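Local coordinates for protein fervidolysin (Fervidobacterium pennivorans, PDB 1R6V) that degrades keratin into peptides as a subtilisin-like serine protease, allowing its bacterium to grow on native feathers, at residues E93-R98 with G245-A250; A251-A256 with K278-Y283; G32-G37 with M72-A77. The protein carries 1 engineered substitution. All blocks are in the same frame, centred on the assembly; numbering follows the deposited sequence.

Interaction 1: E93-R98 with G245-A250; sequences EPSYKR and GDDYVA
Asp246, in the first turn of helix 246-258, carries the meeting with segment 93-98, and its side chain can be followed outward atom by atom. Asp246 CB packs beside Ser95, 3.7 Å from Ser95 OG. The first torsion sets CG anti to the carbonyl carbon (chi1 -71°), and the carboxylate fans out from there between the backbone of Tyr96 and the guanidinium of Arg98. Asp246 OD1 takes Arg98 NE through its syn lone pair, at 3.0 Å and nearly straight (175°), with OD1 lying in the guanidinium plane. The other oxygen is held twice, from opposite faces of the carboxylate: Tyr96 N lies 2.9 Å from Asp246 OD2, and Arg98 NH2 lies 3.0 Å from Asp246 OD2. The arginine therefore grips side-on, NE to one oxygen and NH2 to the other, in a salt bridge whose two planes are turned 34° apart. Water 1 lies 2.7 Å from Asp246 OD2 and bridges it to Pro94 O.

The backbone of the aspartate is tied in too. Asp246 N donates to Ser95 OG (2.7 Å), with Gly245 at the N-cap, so a propeptide hydroxyl meets an N-H of the first helical turn. Tyr243 OH adds a bond to Asp246 OD1, while Arg98 NH1 reaches Gly272 O, which fixes the far side of the guanidinium.

Segment 93-98 lies in what is assigned as the propeptide and helix 246-258 in the subtilisin-like catalytic domain, so this is a buried, polar seam between the two. With several donors around one carboxylate, and a helix N-terminus beside it, Asp246 is probably kept ionised and its charge is likely to be balanced by Arg98; the propeptide is held by directional bonds as well as by packing.

Interaction 2: A251-A256 with K278-Y283; sequences AGIIWA and KEAFDY
Ile253 and Ile254 on helix 251-256 meet Ala280, Phe281 and Tyr283 on helix 278-283 without any hydrogen bond, mostly through apolar side chains. Ile254 lies over one face of the Tyr283 ring: its CG1 is 4.2 Å from the ring centroid and 24° off the normal, a CH-pi contact displaced toward the rim. The two side chains cross at about a right angle. Beyond CG1, Ile254 CD1 bears on Ala280 CB at 3.8 Å. An alanine in place of Ile254 would probably leave the Tyr283 face without its CH-pi partner and open a gap beside Ala280 CB. Ile253 divides its branches: CG2 rests against Ala280 O (3.6 Å), and CD1 reaches Phe281 CE1 (3.6 Å), meeting that ring obliquely.

The short axes run at 11° to each other and 9.3 Å apart, nearly parallel, as expected for neighbouring helices packed on one side of the parallel sheet of the subtilisin fold, where strand 263-269 links helix 246-258 to helix 275-286. The small side chain of Ala280 faces the partner, and its CA lies 6.5 Å from Ile253 CA.

Further out, Ile253 packs on Met264 and His266 of that strand and on Met291 of strand 290-294, which Phe281 also touches. Tyr283 CG lies anti to the backbone N (chi1 178°). At the tip of that side chain, OH bonds to Asp258 OD1 on the partner helix.

Interaction 3: G32-G37 with M72-A77; sequences GKILVG and MTVKQA
Apolar contact between Ile34 and Val74 joins strand 33-38 to the first turn of helix 74-81. Ile34 CG2 is 4.2 Å from Val74 CG1 and 4.3 Å from Ala77 CB, so one methyl of the strand residue meets side chains three positions apart on the helix. That branch lies anti to the carbonyl carbon, while CG1 takes the place between backbone N and carbonyl carbon (chi1 54°). The Ile34 and Val74 side chains run alongside one another, pointing in opposite senses.

Side chain also meets backbone. The second methyl of Val74, CG2, lies 3.6 Å from Lys33 O and 4.0 Å from Gly32 N. Gly32 CA comes to 3.9 Å from Met72 O.

No hydrogen bond crosses between the two segments; within segment 72-77 the polar bonds cap the helix. Thr73 is the N-cap: Gln76 N donates to Thr73 OG1 at 3.0 Å, and Thr73 N donates back to Gln76 OE1 at 2.9 Å, which completes a capping box. Just outside the pair, Glu31 accepts from Val74 N, so the residue before Gly32 also ties the approach to the strand to the helix start.

Ile47 of helix 41-51 also packs on Ile34, and Val51 on Ala77. Two helices laid on a four-stranded antiparallel sheet, in strand order 2-3-1-4, form the alpha/beta sandwich characteristic of subtilisin-type propeptide domains.

Along the chain the contacts form in series: interaction 3 closes within the propeptide, interaction 1 then reaches from it into the catalytic domain, and interaction 2 lies wholly in the latter. Interactions 1 and 2 share helix 246-258, their centres about 12 Å apart, and touch through Ala250 CB and Ala280 CB at 3.9 Å. Interaction 3 is also about 12 Å from interaction 1, centre to centre, and a Lys33-Asp247 salt bridge connects them. Interactions 2 and 3 do not touch; their centres are about 21 Å apart. The helix start thus serves the interdomain seam while its later turns also pack on helix 275-286, so interaction 1 bridges the two others.

Interaction 1: E93-R98 with G245-A250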
loop_
_atom_site.group_PDB
_atom_site.type_symbol
_atom_site.label_atom_id
_atom_site.label_comp_id
_atom_site.label_asym_id
_atom_site.label_seq_id
_atom_site.Cartn_x
_atom_site.Cartn_y
_atom_site.Cartn_z
ATOM N N GLU A 93 7.480 4.294 9.292
ATOM C CA GLU A 93 7.112 5.055 8.097
ATOM C C GLU A 93 6.153 6.185 8.458
ATOM O O GLU A 93 5.579 6.185 9.535
ATOM C CB GLU A 93 6.413 4.109 7.110
ATOM C CG GLU A 93 5.098 3.564 7.657
ATOM C CD GLU A 93 4.437 2.538 6.745
ATOM O OE1 GLU A 93 3.368 2.031 7.130
ATOM O OE2 GLU A 93 4.980 2.240 5.656
ATOM N N PRO A 94 5.973 7.170 7.563
ATOM C CA PRO A 94 5.032 8.245 7.889
ATOM C C PRO A 94 3.635 7.789 7.428
ATOM O O PRO A 94 3.485 6.702 6.855
ATOM C CB PRO A 94 5.528 9.404 7.026
ATOM C CG PRO A 94 5.971 8.693 5.785
ATOM C CD PRO A 94 6.735 7.487 6.336
ATOM N N SER A 95 2.618 8.599 7.702
ATOM C CA SER A 95 1.282 8.321 7.194
ATOM C C SER A 95 1.347 9.130 5.906
ATOM O O SER A 95 1.722 10.314 5.926
ATOM C CB SER A 95 0.199 8.902 8.103
ATOM O OG SER A 95 -1.060 8.909 7.450
ATOM N N TYR A 96 1.016 8.517 4.784
ATOM C CA TYR A 96 1.090 9.226 3.520
ATOM C C TYR A 96 -0.167 10.009 3.159
ATOM O O TYR A 96 -1.244 9.765 3.695
ATOM C CB TYR A 96 1.435 8.246 2.406
ATOM C CG TYR A 96 2.828 7.673 2.554
ATOM C CD1 TYR A 96 3.033 6.450 3.192
ATOM C CD2 TYR A 96 3.943 8.363 2.075
ATOM C CE1 TYR A 96 4.320 5.923 3.348
ATOM C CE2 TYR A 96 5.242 7.837 2.226
ATOM C CZ TYR A 96 5.411 6.619 2.865
ATOM O OH TYR A 96 6.666 6.083 3.037
ATOM N N LYS A 97 -0.017 10.964 2.243
ATOM C CA LYS A 97 -1.150 11.764 1.809
ATOM C C LYS A 97 -2.084 10.917 0.944
ATOM O O LYS A 97 -1.624 10.144 0.098
ATOM C CB LYS A 97 -0.664 12.968 0.984
ATOM C CG LYS A 97 0.210 13.960 1.740
ATOM C CD LYS A 97 -0.574 14.741 2.787
ATOM C CE LYS A 97 0.290 15.791 3.455
ATOM N NZ LYS A 97 0.926 16.690 2.454
ATOM N N ARG A 98 -3.388 11.044 1.173
ATOM C CA ARG A 98 -4.385 10.320 0.359
ATOM C C ARG A 98 -5.517 11.273 0.038
ATOM O O ARG A 98 -5.780 12.208 0.784
ATOM C CB ARG A 98 -5.012 9.143 1.111
ATOM C CG ARG A 98 -4.042 8.203 1.766
ATOM C CD ARG A 98 -3.310 7.288 0.806
ATOM N NE ARG A 98 -2.347 6.494 1.553
ATOM C CZ ARG A 98 -1.340 5.815 1.016
ATOM N NH1 ARG A 98 -1.159 5.809 -0.304
ATOM N NH2 ARG A 98 -0.473 5.185 1.810
ATOM N N GLY A 245 -5.645 9.689 8.097
ATOM C CA GLY A 245 -4.302 9.141 8.224
ATOM C C GLY A 245 -4.272 7.637 7.985
ATOM O O GLY A 245 -5.252 6.938 8.264
ATOM N N ASP A 246 -3.148 7.137 7.485
ATOM C CA ASP A 246 -3.023 5.708 7.199
ATOM C C ASP A 246 -3.199 4.863 8.462
ATOM O O ASP A 246 -3.721 3.736 8.405
ATOM C CB ASP A 246 -1.668 5.400 6.567
ATOM C CG ASP A 246 -1.535 5.924 5.141
ATOM O OD1 ASP A 246 -2.556 6.228 4.492
ATOM O OD2 ASP A 246 -0.385 6.009 4.666
ATOM N N ASP A 247 -2.762 5.398 9.601
ATOM C CA ASP A 247 -2.912 4.686 10.857
ATOM C C ASP A 247 -4.382 4.571 11.270
ATOM O O ASP A 247 -4.819 3.490 11.659
ATOM C CB ASP A 247 -2.057 5.344 11.975
ATOM C CG ASP A 247 -2.278 6.849 12.103
ATOM O OD1 ASP A 247 -2.784 7.484 11.153
ATOM O OD2 ASP A 247 -1.921 7.407 13.169
ATOM N N TYR A 248 -5.160 5.647 11.168
ATOM C CA TYR A 248 -6.558 5.541 11.561
ATOM C C TYR A 248 -7.381 4.739 10.544
ATOM O O TYR A 248 -8.350 4.085 10.921
ATOM C CB TYR A 248 -7.167 6.925 11.826
ATOM C CG TYR A 248 -6.630 7.555 13.105
ATOM C CD1 TYR A 248 -5.609 8.500 13.069
ATOM C CD2 TYR A 248 -7.113 7.160 14.348
ATOM C CE1 TYR A 248 -5.076 9.038 14.255
ATOM C CE2 TYR A 248 -6.589 7.689 15.537
ATOM C CZ TYR A 248 -5.577 8.621 15.481
ATOM O OH TYR A 248 -5.061 9.137 16.646
ATOM N N VAL A 249 -6.996 4.776 9.272
ATOM C CA VAL A 249 -7.697 3.966 8.272
ATOM C C VAL A 249 -7.453 2.483 8.622
ATOM O O VAL A 249 -8.383 1.673 8.602
ATOM C CB VAL A 249 -7.192 4.247 6.838
ATOM C CG1 VAL A 249 -7.782 3.202 5.869
ATOM C CG2 VAL A 249 -7.638 5.662 6.403
ATOM N N ALA A 250 -6.208 2.129 8.938
ATOM C CA ALA A 250 -5.910 0.753 9.327
ATOM C C ALA A 250 -6.788 0.357 10.528
ATOM O O ALA A 250 -7.344 -0.748 10.574
ATOM C CB ALA A 250 -4.403 0.596 9.668
HETATM O O HOH W 1 1.619 4.680 5.932
#

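Interaction 2: A251-A256 with K278-Y283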
loop_
_atom_site.group_PDB
_atom_site.type_symbol
_atom_site.label_atom_id
_atom_site.label_comp_id
_atom_site.label_asym_id
_atom_site.label_seq_id
_atom_site.Cartn_x
_atom_site.Cartn_y
_atom_site.Cartn_z
ATOM N N ALA A 251 -6.914 1.253 11.505
ATOM C CA ALA A 251 -7.760 0.972 12.670
ATOM C C ALA A 251 -9.199 0.726 12.228
ATOM O O ALA A 251 -9.858 -0.169 12.742
ATOM C CB ALA A 251 -7.730 2.144 13.647
ATOM N N GLY A 252 -9.692 1.541 11.294
ATOM C CA GLY A 252 -11.057 1.365 10.806
ATOM C C GLY A 252 -11.253 0.064 10.037
ATOM O O GLY A 252 -12.303 -0.581 10.146
ATOM N N ILE A 253 -10.248 -0.325 9.256
ATOM C CA ILE A 253 -10.320 -1.566 8.476
ATOM C C ILE A 253 -10.283 -2.756 9.419
ATOM O O ILE A 253 -11.026 -3.726 9.251
ATOM C CB ILE A 253 -9.153 -1.661 7.471
ATOM C CG1 ILE A 253 -9.431 -0.714 6.295
ATOM C CG2 ILE A 253 -8.965 -3.107 6.965
ATOM C CD1 ILE A 253 -8.226 -0.534 5.364
ATOM N N ILE A 254 -9.428 -2.665 10.428
ATOM C CA ILE A 254 -9.345 -3.747 11.413
ATOM C C ILE A 254 -10.675 -3.854 12.183
ATOM O O ILE A 254 -11.198 -4.950 12.418
ATOM C CB ILE A 254 -8.183 -3.510 12.413
ATOM C CG1 ILE A 254 -6.846 -4.019 11.845
ATOM C CG2 ILE A 254 -8.439 -4.333 13.691
ATOM C CD1 ILE A 254 -6.453 -3.521 10.465
ATOM N N TRP A 255 -11.220 -2.712 12.589
ATOM C CA TRP A 255 -12.483 -2.687 13.312
ATOM C C TRP A 255 -13.583 -3.334 12.462
ATOM O O TRP A 255 -14.341 -4.183 12.935
ATOM C CB TRP A 255 -12.877 -1.240 13.614
ATOM C CG TRP A 255 -13.989 -1.077 14.599
ATOM C CD1 TRP A 255 -13.874 -0.898 15.957
ATOM C CD2 TRP A 255 -15.394 -1.037 14.306
ATOM N NE1 TRP A 255 -15.126 -0.744 16.519
ATOM C CE2 TRP A 255 -16.073 -0.827 15.530
ATOM C CE3 TRP A 255 -16.148 -1.163 13.126
ATOM C CZ2 TRP A 255 -17.474 -0.737 15.604
ATOM C CZ3 TRP A 255 -17.546 -1.074 13.203
ATOM C CH2 TRP A 255 -18.187 -0.864 14.432
ATOM N N ALA A 256 -13.666 -2.933 11.196
ATOM C CA ALA A 256 -14.696 -3.472 10.307
ATOM C C ALA A 256 -14.570 -4.983 10.136
ATOM O O ALA A 256 -15.572 -5.710 10.109
ATOM C CB ALA A 256 -14.617 -2.791 8.940
ATOM N N LYS A 278 -0.733 -2.049 3.807
ATOM C CA LYS A 278 -0.578 -3.366 3.178
ATOM C C LYS A 278 -1.018 -4.386 4.220
ATOM O O LYS A 278 -1.810 -5.294 3.952
ATOM C CB LYS A 278 0.898 -3.611 2.818
ATOM C CG LYS A 278 1.222 -4.973 2.175
ATOM C CD LYS A 278 0.883 -4.969 0.703
ATOM C CE LYS A 278 1.512 -6.149 -0.035
ATOM N NZ LYS A 278 0.928 -7.478 0.342
ATOM N N GLU A 279 -0.500 -4.208 5.430
ATOM C CA GLU A 279 -0.838 -5.124 6.521
ATOM C C GLU A 279 -2.327 -5.136 6.831
ATOM O O GLU A 279 -2.914 -6.181 7.105
ATOM C CB GLU A 279 -0.081 -4.754 7.801
ATOM C CG GLU A 279 1.355 -5.167 7.843
ATOM C CD GLU A 279 1.537 -6.679 7.763
ATOM O OE1 GLU A 279 1.122 -7.414 8.680
ATOM O OE2 GLU A 279 2.108 -7.125 6.771
ATOM N N ALA A 280 -2.954 -3.964 6.798
ATOM C CA ALA A 280 -4.375 -3.879 7.084
ATOM C C ALA A 280 -5.207 -4.562 5.988
ATOM O O ALA A 280 -6.175 -5.271 6.275
ATOM C CB ALA A 280 -4.778 -2.426 7.219
ATOM N N PHE A 281 -4.850 -4.311 4.735
ATOM C CA PHE A 281 -5.567 -4.941 3.641
ATOM C C PHE A 281 -5.386 -6.444 3.669
ATOM O O PHE A 281 -6.345 -7.186 3.434
ATOM C CB PHE A 281 -5.107 -4.381 2.295
ATOM C CG PHE A 281 -5.979 -3.280 1.794
ATOM C CD1 PHE A 281 -6.051 -2.063 2.469
ATOM C CD2 PHE A 281 -6.785 -3.480 0.681
ATOM C CE1 PHE A 281 -6.935 -1.044 2.043
ATOM C CE2 PHE A 281 -7.674 -2.473 0.240
ATOM C CZ PHE A 281 -7.747 -1.260 0.923
ATOM N N ASP A 282 -4.173 -6.892 3.975
ATOM C CA ASP A 282 -3.893 -8.326 4.026
ATOM C C ASP A 282 -4.602 -8.974 5.221
ATOM O O ASP A 282 -5.013 -10.131 5.156
ATOM C CB ASP A 282 -2.375 -8.565 4.073
ATOM C CG ASP A 282 -1.678 -8.196 2.759
ATOM O OD1 ASP A 282 -2.395 -7.894 1.769
ATOM O OD2 ASP A 282 -0.424 -8.211 2.719
ATOM N N TYR A 283 -4.735 -8.222 6.317
ATOM C CA TYR A 283 -5.440 -8.700 7.508
ATOM C C TYR A 283 -6.901 -8.962 7.138
ATOM O O TYR A 283 -7.482 -9.999 7.456
ATOM C CB TYR A 283 -5.417 -7.628 8.594
ATOM C CG TYR A 283 -6.160 -7.965 9.874
ATOM C CD1 TYR A 283 -5.523 -8.652 10.906
ATOM C CD2 TYR A 283 -7.473 -7.527 10.083
ATOM C CE1 TYR A 283 -6.173 -8.882 12.122
ATOM C CE2 TYR A 283 -8.129 -7.751 11.288
ATOM C CZ TYR A 283 -7.471 -8.429 12.304
ATOM O OH TYR A 283 -8.100 -8.658 13.503
#

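Interaction 3: G32-G37 with M72-A77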
loop_
_atom_site.group_PDB
_atom_site.type_symbol
_atom_site.label_atom_id
_atom_site.label_comp_id
_atom_site.label_asym_id
_atom_site.label_seq_id
_atom_site.Cartn_x
_atom_site.Cartn_y
_atom_site.Cartn_z
ATOM N N GLY A 32 4.971 15.316 11.421
ATOM C CA GLY A 32 4.814 15.133 12.854
ATOM C C GLY A 32 4.326 13.830 13.445
ATOM O O GLY A 32 3.951 13.803 14.614
ATOM N N LYS A 33 4.335 12.754 12.666
ATOM C CA LYS A 33 3.870 11.470 13.169
ATOM C C LYS A 33 4.559 10.326 12.439
ATOM O O LYS A 33 4.855 10.440 11.249
ATOM C CB LYS A 33 2.356 11.344 12.958
ATOM C CG LYS A 33 1.800 9.962 13.278
ATOM C CD LYS A 33 0.347 9.810 12.831
ATOM C CE LYS A 33 -0.611 10.518 13.770
ATOM N NZ LYS A 33 -2.021 10.153 13.418
ATOM N N ILE A 34 4.825 9.243 13.161
ATOM C CA ILE A 34 5.407 8.051 12.548
ATOM C C ILE A 34 4.600 6.815 12.914
ATOM O O ILE A 34 4.000 6.745 13.989
ATOM C CB ILE A 34 6.884 7.801 12.965
ATOM C CG1 ILE A 34 7.031 7.759 14.492
ATOM C CG2 ILE A 34 7.774 8.861 12.345
ATOM C CD1 ILE A 34 8.492 7.380 14.942
ATOM N N LEU A 35 4.550 5.857 11.990
ATOM C CA LEU A 35 3.833 4.606 12.223
ATOM C C LEU A 35 4.914 3.565 12.384
ATOM O O LEU A 35 5.791 3.452 11.533
ATOM C CB LEU A 35 2.939 4.237 11.025
ATOM C CG LEU A 35 1.981 5.305 10.478
ATOM C CD1 LEU A 35 0.864 4.614 9.725
ATOM C CD2 LEU A 35 1.437 6.183 11.561
ATOM N N VAL A 36 4.863 2.818 13.482
ATOM C CA VAL A 36 5.876 1.811 13.754
ATOM C C VAL A 36 5.311 0.401 13.736
ATOM O O VAL A 36 4.435 0.069 14.531
ATOM C CB VAL A 36 6.554 2.063 15.136
ATOM C CG1 VAL A 36 7.636 1.012 15.400
ATOM C CG2 VAL A 36 7.175 3.487 15.157
ATOM N N GLY A 37 5.803 -0.405 12.797
ATOM C CA GLY A 37 5.401 -1.793 12.692
ATOM C C GLY A 37 6.442 -2.514 13.514
ATOM O O GLY A 37 7.640 -2.373 13.267
ATOM N N MET A 72 8.900 17.949 16.283
ATOM C CA MET A 72 9.998 17.299 15.574
ATOM C C MET A 72 9.400 16.842 14.248
ATOM O O MET A 72 8.201 16.558 14.177
ATOM C CB MET A 72 10.491 16.098 16.389
ATOM C CG MET A 72 11.891 15.605 16.060
ATOM S SD MET A 72 12.438 14.166 17.080
ATOM C CE MET A 72 12.804 14.940 18.642
ATOM N N THR A 73 10.213 16.804 13.196
ATOM C CA THR A 73 9.719 16.372 11.890
ATOM C C THR A 73 9.983 14.881 11.740
ATOM O O THR A 73 10.749 14.296 12.500
ATOM C CB THR A 73 10.443 17.083 10.726
ATOM O OG1 THR A 73 11.816 16.679 10.710
ATOM C CG2 THR A 73 10.379 18.600 10.887
ATOM N N VAL A 74 9.354 14.271 10.743
ATOM C CA VAL A 74 9.560 12.853 10.507
ATOM C C VAL A 74 11.042 12.620 10.235
ATOM O O VAL A 74 11.638 11.683 10.769
ATOM C CB VAL A 74 8.731 12.371 9.299
ATOM C CG1 VAL A 74 9.074 10.921 8.975
ATOM C CG2 VAL A 74 7.235 12.527 9.597
ATOM N N LYS A 75 11.642 13.480 9.418
ATOM C CA LYS A 75 13.054 13.329 9.077
ATOM C C LYS A 75 13.914 13.355 10.334
ATOM O O LYS A 75 14.830 12.548 10.497
ATOM C CB LYS A 75 13.486 14.434 8.107
ATOM C CG LYS A 75 14.834 14.188 7.446
ATOM C CD LYS A 75 15.145 15.319 6.474
ATOM C CE LYS A 75 16.561 15.232 5.942
ATOM N NZ LYS A 75 16.788 13.960 5.201
ATOM N N GLN A 76 13.611 14.275 11.240
ATOM C CA GLN A 76 14.365 14.355 12.482
ATOM C C GLN A 76 14.146 13.101 13.332
ATOM O O GLN A 76 15.061 12.635 14.019
ATOM C CB GLN A 76 13.948 15.604 13.263
ATOM C CG GLN A 76 14.297 16.903 12.563
ATOM C CD GLN A 76 13.827 18.113 13.341
ATOM O OE1 GLN A 76 12.742 18.106 13.917
ATOM N NE2 GLN A 76 14.639 19.166 13.352
ATOM N N ALA A 77 12.930 12.551 13.300
ATOM C CA ALA A 77 12.651 11.331 14.062
ATOM C C ALA A 77 13.483 10.188 13.477
ATOM O O ALA A 77 14.018 9.347 14.204
ATOM C CB ALA A 77 11.141 10.980 14.000
#